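Local coordinates for protein particle-associated lyase (PDB 4Y9V) that binds the capsular polysaccharide of Acinetobacter baumannii as a phage tailspike and probably depolymerises it by lyase cleavage, at residues 274-278 with 279-283. Numbering follows the deposited sequence.
Sequences NTLNY and GIQIS. With 49S (2-acetamido-2-deoxy-beta-D-mannopyranuronic acid), chain B; SO4 (sulfate ion), chain K.
Gln281 passes across the CD2-CE2 edge of the Tyr278 ring, three residues back round the corner at Gly279 and Ile280. Its CB lies 3.9 Å from Tyr278 CD2. CG, anti to the backbone N (chi1 -170°), stays beside that same ring atom, and the extended chain then brings CD to 3.6 Å from Tyr278 CD2. There the chain splits. OE1 lies 3.8 Å from Leu276 CD2, but its hydrogen bond comes from Arg253 NE. NE2 passes Tyr278 CE2 and reaches the mannosaminuronic acid, giving a fairly straight hydrogen bond to 49S O3 (3.1 Å) and a weak, bent one to 49S O7. The amide stands 70° from the ring plane, held by the arginine on its oxygen and the sugar on its nitrogen.

Tyr278 OH reaches the same sugar: it accepts from 49S O1 (3.1 Å) and donates to SO4 O4 (2.7 Å) of a sulfate ion probably from the crystallisation liquor. Leu276 CA lies over one ring face, offset toward the rim, while Leu276 CG and CD1 each pack 3.9 Å from 49S C3, a nonpolar contact beside the polar ones. Behind this, Asn274 OD1 accepts from Leu276 N in an Asx turn, and Asn277 OD1 accepts from Asn274 N.

This part of the glycan pocket lies in the pectin lyase-like beta-helix, where strand 278-283 lies parallel between strands 250-255 and 302-305.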
# COMPACT_ATOMS: atom_id res chain seq x y z
N ASN A 274 -2.45 -33.04 -10.19
CA ASN A 274 -2.54 -33.11 -11.61
C ASN A 274 -1.88 -31.85 -12.20
O ASN A 274 -1.07 -31.20 -11.55
CB ASN A 274 -3.99 -33.41 -12.06
CG ASN A 274 -4.99 -32.36 -11.62
OD1 ASN A 274 -4.82 -31.15 -11.88
ND2 ASN A 274 -6.06 -32.78 -10.98
N THR A 275 -2.22 -31.45 -13.43
CA THR A 275 -1.62 -30.30 -14.06
C THR A 275 -2.17 -28.97 -13.54
O THR A 275 -1.56 -27.91 -13.82
CB THR A 275 -1.75 -30.39 -15.61
OG1 THR A 275 -3.15 -30.62 -15.97
CG2 THR A 275 -0.89 -31.48 -16.19
N LEU A 276 -3.29 -28.98 -12.85
CA LEU A 276 -3.89 -27.76 -12.33
C LEU A 276 -3.89 -27.86 -10.79
O LEU A 276 -2.87 -27.64 -10.15
CB LEU A 276 -5.25 -27.44 -12.95
CG LEU A 276 -5.23 -26.88 -14.41
CD1 LEU A 276 -4.89 -27.93 -15.43
CD2 LEU A 276 -6.57 -26.22 -14.72
N ASN A 277 -5.07 -28.15 -10.21
CA ASN A 277 -5.35 -28.14 -8.78
C ASN A 277 -5.31 -26.72 -8.22
O ASN A 277 -4.43 -26.33 -7.47
CB ASN A 277 -4.40 -28.99 -7.92
CG ASN A 277 -4.25 -30.42 -8.35
OD1 ASN A 277 -3.22 -30.76 -8.93
ND2 ASN A 277 -5.22 -31.26 -8.03
N TYR A 278 -6.31 -25.93 -8.63
CA TYR A 278 -6.36 -24.51 -8.31
C TYR A 278 -7.59 -24.23 -7.46
O TYR A 278 -8.68 -24.74 -7.73
CB TYR A 278 -6.40 -23.67 -9.57
CG TYR A 278 -5.26 -23.92 -10.54
CD1 TYR A 278 -4.01 -24.33 -10.14
CD2 TYR A 278 -5.44 -23.68 -11.89
CE1 TYR A 278 -2.96 -24.50 -11.06
CE2 TYR A 278 -4.40 -23.81 -12.80
CZ TYR A 278 -3.16 -24.21 -12.38
OH TYR A 278 -2.18 -24.32 -13.34
N GLY A 279 -7.45 -23.41 -6.41
CA GLY A 279 -8.66 -23.01 -5.67
C GLY A 279 -9.55 -22.11 -6.53
O GLY A 279 -10.68 -22.47 -6.85
N ILE A 280 -9.00 -20.96 -6.88
CA ILE A 280 -9.53 -20.08 -7.89
C ILE A 280 -8.53 -20.03 -9.04
O ILE A 280 -7.34 -19.84 -8.80
CB ILE A 280 -9.75 -18.64 -7.36
CG1 ILE A 280 -10.70 -18.64 -6.18
CG2 ILE A 280 -10.26 -17.73 -8.49
CD1 ILE A 280 -10.84 -17.32 -5.48
N GLN A 281 -9.03 -20.19 -10.27
CA GLN A 281 -8.23 -19.90 -11.45
C GLN A 281 -8.77 -18.63 -12.10
O GLN A 281 -9.95 -18.57 -12.48
CB GLN A 281 -8.21 -21.05 -12.46
CG GLN A 281 -7.18 -20.79 -13.57
CD GLN A 281 -7.07 -21.91 -14.58
OE1 GLN A 281 -7.99 -22.71 -14.71
NE2 GLN A 281 -5.95 -21.95 -15.31
N ILE A 282 -7.90 -17.64 -12.21
CA ILE A 282 -8.19 -16.42 -12.98
C ILE A 282 -7.56 -16.69 -14.34
O ILE A 282 -6.35 -16.75 -14.45
CB ILE A 282 -7.62 -15.19 -12.24
CG1 ILE A 282 -8.29 -15.02 -10.88
CG2 ILE A 282 -7.80 -13.96 -13.12
CD1 ILE A 282 -7.60 -14.01 -9.98
N SER A 283 -8.42 -16.97 -15.33
CA SER A 283 -8.02 -17.39 -16.67
C SER A 283 -8.22 -16.26 -17.65
O SER A 283 -9.36 -15.92 -17.97
CB SER A 283 -8.83 -18.60 -17.10
OG SER A 283 -8.49 -19.73 -16.34
C8 49S B . -1.51 -20.71 -18.04
C7 49S B . -2.23 -21.69 -17.14
O7 49S B . -2.93 -21.30 -16.18
N2 49S B . -2.08 -22.99 -17.44
C2 49S B . -2.64 -24.07 -16.65
C3 49S B . -3.84 -24.73 -17.33
O3 49S B . -4.88 -23.78 -17.57
C1 49S B . -1.58 -25.12 -16.40
O1 49S B . -0.42 -24.59 -15.83
O5 49S B . -1.16 -25.67 -17.65
C5 49S B . -2.23 -26.42 -18.27
C6 49S B . -1.69 -27.07 -19.52
O6A 49S B . -0.96 -26.40 -20.28
O6B 49S B . -2.04 -28.26 -19.73
C4 49S B . -3.41 -25.49 -18.58
O4 49S B . -4.41 -26.40 -19.05
S SO4 K . 1.75 -24.47 -12.86
O1 SO4 K . 1.87 -24.03 -14.24
O2 SO4 K . 2.52 -23.56 -11.99
O3 SO4 K . 2.31 -25.83 -12.79
O4 SO4 K . 0.36 -24.51 -12.35